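Local coordinates for Alr3699 protein (Nostoc sp., PDB 4XSO) that is of uncharacterised function but belongs to the GT-B clan of glycosyltransferases, with a family 4 and a group 1 region, at residues Leu99-Gln105 against Pro121-His127; Gln230-Val235 against Ile343-Ile347. All coordinates share one frame; numbering follows the deposited sequence.

Contact 1 of 2, residues Leu99-Gln105 against Pro121-His127; sequences LIYANTQ and PLVYHLH
Tyr101 and His125 run side by side from neighbouring strands, pointing the same way, and meet rim to rim with their ring planes 53° apart. Tyr101 OH lies 2.9 Å from His125 ND1, a hydrogen bond in which either group could be the donor. Val123 CG1 sits over one face of the Tyr101 ring, 4.0 Å from its plane and offset toward the rim. Asn103 and His127 meet differently: His127 NE2 donates to Asn103 OD1 at 2.6 Å, amide and ring steeply turned against each other. OD1 lies in the His127 ring plane, whereas NE2 stands 37° out of the Asn103 carbonyl plane, not on a lone pair. Asp13 and Ala21 hold the amide through ND2; His127 ND1 bonds a glycerol, probably from the crystallisation liquor. Strands 99-102 and 122-126 are parallel neighbours, 17° apart, in the beta-alpha-beta unit completed by helix 105-118 within a Rossmann-like sheet. Ala102 N donates to Val123 O (2.8 Å) and His125 N to Ala102 O (2.8 Å). On the reverse face, Leu122 CG stands anti to the backbone N, carrying CD1 to 3.9 Å from Ile100 CG2. Where the strands end, a water donates to Asn103 O and His125 O and accepts from His127 N.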
loop_
_atom_site.group_PDB
_atom_site.type_symbol
_atom_site.label_atom_id
_atom_site.label_comp_id
_atom_site.label_asym_id
_atom_site.label_seq_id
_atom_site.Cartn_x
_atom_site.Cartn_y
_atom_site.Cartn_z
ATOM N N LEU A 99 2.615 -12.546 -13.185
ATOM C CA LEU A 99 3.803 -12.250 -12.480
ATOM C C LEU A 99 4.072 -10.729 -12.549
ATOM O O LEU A 99 3.823 -10.082 -13.574
ATOM C CB LEU A 99 4.955 -13.009 -13.166
ATOM C CG LEU A 99 6.310 -12.823 -12.412
ATOM C CD1 LEU A 99 7.045 -14.122 -12.256
ATOM C CD2 LEU A 99 7.238 -11.816 -13.065
ATOM N N ILE A 100 4.606 -10.183 -11.464
ATOM C CA ILE A 100 4.927 -8.787 -11.369
ATOM C C ILE A 100 6.436 -8.707 -11.283
ATOM O O ILE A 100 7.051 -9.386 -10.425
ATOM C CB ILE A 100 4.322 -8.130 -10.097
ATOM C CG1 ILE A 100 2.804 -8.229 -10.089
ATOM C CG2 ILE A 100 4.692 -6.692 -9.979
ATOM C CD1 ILE A 100 2.292 -7.886 -8.677
ATOM N N TYR A 101 7.034 -7.878 -12.173
ATOM C CA TYR A 101 8.499 -7.805 -12.276
ATOM C C TYR A 101 8.886 -6.350 -12.067
ATOM O O TYR A 101 8.709 -5.505 -12.952
ATOM C CB TYR A 101 8.916 -8.370 -13.642
ATOM C CG TYR A 101 10.350 -8.620 -13.913
ATOM C CD1 TYR A 101 11.260 -7.593 -14.021
ATOM C CD2 TYR A 101 10.773 -9.908 -14.250
ATOM C CE1 TYR A 101 12.577 -7.829 -14.405
ATOM C CE2 TYR A 101 12.096 -10.172 -14.620
ATOM C CZ TYR A 101 12.992 -9.143 -14.695
ATOM O OH TYR A 101 14.292 -9.405 -15.068
ATOM N N ALA A 102 9.297 -6.065 -10.842
ATOM C CA ALA A 102 9.665 -4.694 -10.405
ATOM C C ALA A 102 11.127 -4.431 -10.692
ATOM O O ALA A 102 12.015 -5.181 -10.246
ATOM C CB ALA A 102 9.380 -4.532 -8.928
ATOM N N ASN A 103 11.355 -3.326 -11.406
ATOM C CA ASN A 103 12.637 -2.986 -11.959
ATOM C C ASN A 103 13.365 -1.805 -11.271
ATOM O O ASN A 103 14.473 -1.464 -11.640
ATOM C CB ASN A 103 12.476 -2.758 -13.458
ATOM C CG ASN A 103 13.783 -2.981 -14.220
ATOM O OD1 ASN A 103 14.339 -4.040 -14.163
ATOM N ND2 ASN A 103 14.239 -1.974 -14.970
ATOM N N THR A 104 12.732 -1.211 -10.270
ATOM C CA THR A 104 13.282 -0.063 -9.560
ATOM C C THR A 104 12.693 -0.097 -8.182
ATOM O O THR A 104 11.798 -0.924 -7.880
ATOM C CB THR A 104 12.933 1.316 -10.206
ATOM O OG1 THR A 104 11.538 1.612 -10.004
ATOM C CG2 THR A 104 13.296 1.358 -11.663
ATOM N N GLN A 105 13.247 0.738 -7.277
ATOM C CA GLN A 105 12.822 0.699 -5.863
ATOM C C GLN A 105 11.394 1.025 -5.543
ATOM O O GLN A 105 10.739 0.327 -4.770
ATOM C CB GLN A 105 13.668 1.639 -4.994
ATOM C CG GLN A 105 14.955 1.052 -4.532
ATOM C CD GLN A 105 15.725 1.994 -3.598
ATOM O OE1 GLN A 105 16.836 2.444 -3.928
ATOM N NE2 GLN A 105 15.130 2.311 -2.445
ATOM N N PRO A 121 2.969 -13.794 -7.942
ATOM C CA PRO A 121 4.370 -13.705 -7.485
ATOM C C PRO A 121 5.086 -12.407 -7.974
ATOM O O PRO A 121 4.667 -11.763 -8.917
ATOM C CB PRO A 121 5.023 -14.930 -8.083
ATOM C CG PRO A 121 4.089 -15.365 -9.219
ATOM C CD PRO A 121 2.714 -14.918 -8.854
ATOM N N LEU A 122 6.164 -12.077 -7.299
ATOM C CA LEU A 122 6.904 -10.875 -7.524
ATOM C C LEU A 122 8.384 -11.245 -7.678
ATOM O O LEU A 122 8.959 -12.030 -6.896
ATOM C CB LEU A 122 6.730 -9.981 -6.328
ATOM C CG LEU A 122 7.625 -8.758 -6.190
ATOM C CD1 LEU A 122 7.195 -7.734 -7.210
ATOM C CD2 LEU A 122 7.608 -8.171 -4.744
ATOM N N VAL A 123 8.971 -10.610 -8.673
ATOM C CA VAL A 123 10.392 -10.601 -8.938
ATOM C C VAL A 123 10.826 -9.169 -8.847
ATOM O O VAL A 123 10.171 -8.278 -9.362
ATOM C CB VAL A 123 10.731 -11.089 -10.366
ATOM C CG1 VAL A 123 12.222 -10.939 -10.565
ATOM C CG2 VAL A 123 10.297 -12.558 -10.582
ATOM N N TYR A 124 11.906 -8.945 -8.143
ATOM C CA TYR A 124 12.564 -7.696 -8.069
ATOM C C TYR A 124 13.918 -7.818 -8.820
ATOM O O TYR A 124 14.726 -8.643 -8.477
ATOM C CB TYR A 124 12.858 -7.395 -6.599
ATOM C CG TYR A 124 13.612 -6.113 -6.264
ATOM C CD1 TYR A 124 13.543 -5.014 -7.050
ATOM C CD2 TYR A 124 14.349 -6.021 -5.061
ATOM C CE1 TYR A 124 14.196 -3.844 -6.705
ATOM C CE2 TYR A 124 15.014 -4.867 -4.699
ATOM C CZ TYR A 124 14.916 -3.779 -5.530
ATOM O OH TYR A 124 15.512 -2.586 -5.195
ATOM N N HIS A 125 14.120 -6.994 -9.828
ATOM C CA HIS A 125 15.415 -6.873 -10.507
ATOM C C HIS A 125 16.107 -5.668 -10.029
ATOM O O HIS A 125 15.611 -4.567 -10.232
ATOM C CB HIS A 125 15.184 -6.739 -11.989
ATOM C CG HIS A 125 16.401 -6.986 -12.782
ATOM N ND1 HIS A 125 16.355 -7.631 -13.985
ATOM C CD2 HIS A 125 17.706 -6.697 -12.546
ATOM C CE1 HIS A 125 17.575 -7.709 -14.482
ATOM N NE2 HIS A 125 18.412 -7.144 -13.635
ATOM N N LEU A 126 17.188 -5.910 -9.295
ATOM C CA LEU A 126 17.898 -4.924 -8.546
ATOM C C LEU A 126 18.999 -4.418 -9.472
ATOM O O LEU A 126 19.945 -5.169 -9.833
ATOM C CB LEU A 126 18.494 -5.627 -7.331
ATOM C CG LEU A 126 19.388 -4.811 -6.378
ATOM C CD1 LEU A 126 18.653 -3.647 -5.729
ATOM C CD2 LEU A 126 19.960 -5.697 -5.293
ATOM N N HIS A 127 18.891 -3.168 -9.881
ATOM C CA HIS A 127 19.879 -2.564 -10.719
ATOM C C HIS A 127 20.762 -1.568 -9.941
ATOM O O HIS A 127 21.680 -0.991 -10.542
ATOM C CB HIS A 127 19.247 -1.808 -11.881
ATOM C CG HIS A 127 18.452 -2.659 -12.816
ATOM N ND1 HIS A 127 19.033 -3.368 -13.830
ATOM C CD2 HIS A 127 17.123 -2.889 -12.914
ATOM C CE1 HIS A 127 18.116 -4.023 -14.512
ATOM N NE2 HIS A 127 16.941 -3.729 -13.994
HETATM O O HOH W 1 16.342 -1.916 -9.595
#

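Contact 2 of 2, residues Gln230-Val235 against Ile343-Ile347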
loop_
_atom_site.group_PDB
_atom_site.type_symbol
_atom_site.label_atom_id
_atom_site.label_comp_id
_atom_site.label_asym_id
_atom_site.label_seq_id
_atom_site.Cartn_x
_atom_site.Cartn_y
_atom_site.Cartn_z
ATOM N N GLN A 230 49.182 14.603 -18.579
ATOM C CA GLN A 230 50.367 13.788 -18.340
ATOM C C GLN A 230 50.718 12.841 -19.468
ATOM O O GLN A 230 51.527 11.956 -19.249
ATOM C CB GLN A 230 50.166 12.977 -17.051
ATOM C CG GLN A 230 50.092 13.865 -15.816
ATOM C CD GLN A 230 51.460 14.445 -15.547
ATOM O OE1 GLN A 230 51.823 15.505 -16.073
ATOM N NE2 GLN A 230 52.277 13.690 -14.819
ATOM N N CYS A 231 50.110 13.030 -20.646
ATOM C CA CYS A 231 50.197 12.139 -21.785
ATOM C C CYS A 231 50.893 12.824 -22.926
ATOM O O CYS A 231 50.817 14.037 -23.040
ATOM C CB CYS A 231 48.773 11.744 -22.261
ATOM S SG CYS A 231 48.086 10.528 -21.139
ATOM N N PRO A 232 51.554 12.056 -23.803
ATOM C CA PRO A 232 52.152 12.758 -24.915
ATOM C C PRO A 232 51.157 13.530 -25.761
ATOM O O PRO A 232 49.914 13.321 -25.684
ATOM C CB PRO A 232 52.867 11.653 -25.730
ATOM C CG PRO A 232 52.612 10.368 -25.052
ATOM C CD PRO A 232 51.984 10.655 -23.715
ATOM N N PRO A 233 51.692 14.428 -26.590
ATOM C CA PRO A 233 50.833 15.386 -27.312
ATOM C C PRO A 233 49.935 14.776 -28.401
ATOM O O PRO A 233 48.917 15.351 -28.700
ATOM C CB PRO A 233 51.830 16.393 -27.887
ATOM C CG PRO A 233 53.167 15.698 -27.879
ATOM C CD PRO A 233 53.137 14.675 -26.794
ATOM N N GLN A 234 50.279 13.611 -28.948
ATOM C CA GLN A 234 49.407 12.974 -29.896
ATOM C C GLN A 234 48.148 12.343 -29.232
ATOM O O GLN A 234 47.201 11.957 -29.958
ATOM C CB GLN A 234 50.149 11.942 -30.765
ATOM C CG GLN A 234 50.453 10.587 -30.125
ATOM C CD GLN A 234 51.686 10.644 -29.259
ATOM O OE1 GLN A 234 52.114 11.727 -28.864
ATOM N NE2 GLN A 234 52.267 9.481 -28.960
ATOM N N VAL A 235 48.101 12.320 -27.882
ATOM C CA VAL A 235 46.931 11.837 -27.177
ATOM C C VAL A 235 45.868 12.901 -27.111
ATOM O O VAL A 235 46.039 13.963 -26.453
ATOM C CB VAL A 235 47.234 11.339 -25.731
ATOM C CG1 VAL A 235 45.956 10.803 -25.064
ATOM C CG2 VAL A 235 48.315 10.268 -25.728
ATOM N N ILE A 343 47.384 4.793 -20.120
ATOM C CA ILE A 343 47.314 5.355 -21.494
ATOM C C ILE A 343 48.691 5.244 -22.168
ATOM O O ILE A 343 48.833 4.770 -23.296
ATOM C CB ILE A 343 46.878 6.835 -21.465
ATOM C CG1 ILE A 343 45.433 6.919 -21.002
ATOM C CG2 ILE A 343 47.071 7.468 -22.823
ATOM C CD1 ILE A 343 44.943 8.361 -20.853
ATOM N N ASN A 344 49.718 5.638 -21.426
ATOM C CA ASN A 344 51.081 5.508 -21.896
ATOM C C ASN A 344 51.499 4.034 -22.169
ATOM O O ASN A 344 52.208 3.763 -23.131
ATOM C CB ASN A 344 52.036 6.186 -20.914
ATOM C CG ASN A 344 52.114 7.696 -21.129
ATOM O OD1 ASN A 344 52.357 8.151 -22.229
ATOM N ND2 ASN A 344 51.905 8.470 -20.090
ATOM N N THR A 345 51.061 3.099 -21.324
ATOM C CA THR A 345 51.320 1.707 -21.571
ATOM C C THR A 345 50.703 1.289 -22.874
ATOM O O THR A 345 51.315 0.522 -23.613
ATOM C CB THR A 345 50.719 0.849 -20.481
ATOM O OG1 THR A 345 51.466 1.089 -19.296
ATOM C CG2 THR A 345 50.771 -0.611 -20.842
ATOM N N CYS A 346 49.487 1.788 -23.143
ATOM C CA CYS A 346 48.787 1.444 -24.398
ATOM C C CYS A 346 49.474 1.987 -25.672
ATOM O O CYS A 346 49.384 1.390 -26.749
ATOM C CB CYS A 346 47.324 1.920 -24.346
ATOM S SG CYS A 346 46.309 0.912 -23.261
ATOM N N ILE A 347 50.098 3.145 -25.543
ATOM C CA ILE A 347 50.870 3.777 -26.644
ATOM C C ILE A 347 52.139 3.007 -26.974
ATOM O O ILE A 347 52.413 2.696 -28.126
ATOM C CB ILE A 347 51.249 5.229 -26.246
ATOM C CG1 ILE A 347 49.992 6.072 -26.216
ATOM C CG2 ILE A 347 52.269 5.799 -27.217
ATOM C CD1 ILE A 347 50.114 7.384 -25.454
#
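Val235 and Ile347 form the tight point of this contact: CG2 of Val235 lies 3.4 Å from CD1 of Ile347, closer than usual for two carbons. With CG1 of Ile347 anti to the carbonyl carbon (chi1 -69°) and the chain extended beyond it (chi2 162°), CD1 is carried out from the helix to this methyl. The same CD1 points at the CG corner of the Pro232 ring, 3.9 Å away, and is thereby shared between the first and last residues of the type I turn Pro232-Val235, which is closed by Val235 N donating to Pro232 O (3.0 Å). One helical turn earlier, Ile343 turns its CG2 branch to the loop, 3.6 Å from Cys231 SG; its CD1 also reaches the sulfur, and Val235 CG1 approaches CG2 from another direction.

The solvent side is more polar. Asn344 crosses Pro232, bringing OD1 to 2.9 Å from the ring carbon CD, a close approach although not a hydrogen bond. Looser are Asn344 ND2, 3.6 Å from Gln230 O, and the partly exposed Gln234, which bends at chi2 (-81°) and lays NE2 4.1 Å from Ile347 CG2. No hydrogen bond joins the two segments, so the join rests on apolar packing and the amide-proline contact. The exposed Gln230 contributes little; its NE2 bonds to Gln337, earlier on helix 336-348.

In the Rossmann-like, parallel-sheet domain of the group 1 region, helix 336-348 packs on strand 207-212 and on the loop from helix 221-228 into strand 235-240: Val209 touches both Val235 and Ile343, and Phe207 touches Ile347. On another side of this helix, Thr345 and Cys346 meet helix 350-368.

Overall arrangement
From the N terminus, the chain first forms contact 1, closing a short excursion: only 15 residues, mostly helix 105-118, separate its segments, which contain adjacent strands of the seven-stranded parallel sheet. Contact 2 opens later and spans 107 residues, during which the chain builds much of the six-stranded parallel sheet before helix 336-348 returns to the loop leading into strand 235-240. The two are in series, not nested. Contact 1 ties strand to strand within the family 4 region, whereas contact 2 ties helix to loop in the group 1 region. Their centres lie about 44 Å apart, on opposite sides of the chain's centre, and their nearest atoms about 27 Å, consistent with the two-domain GT-B fold.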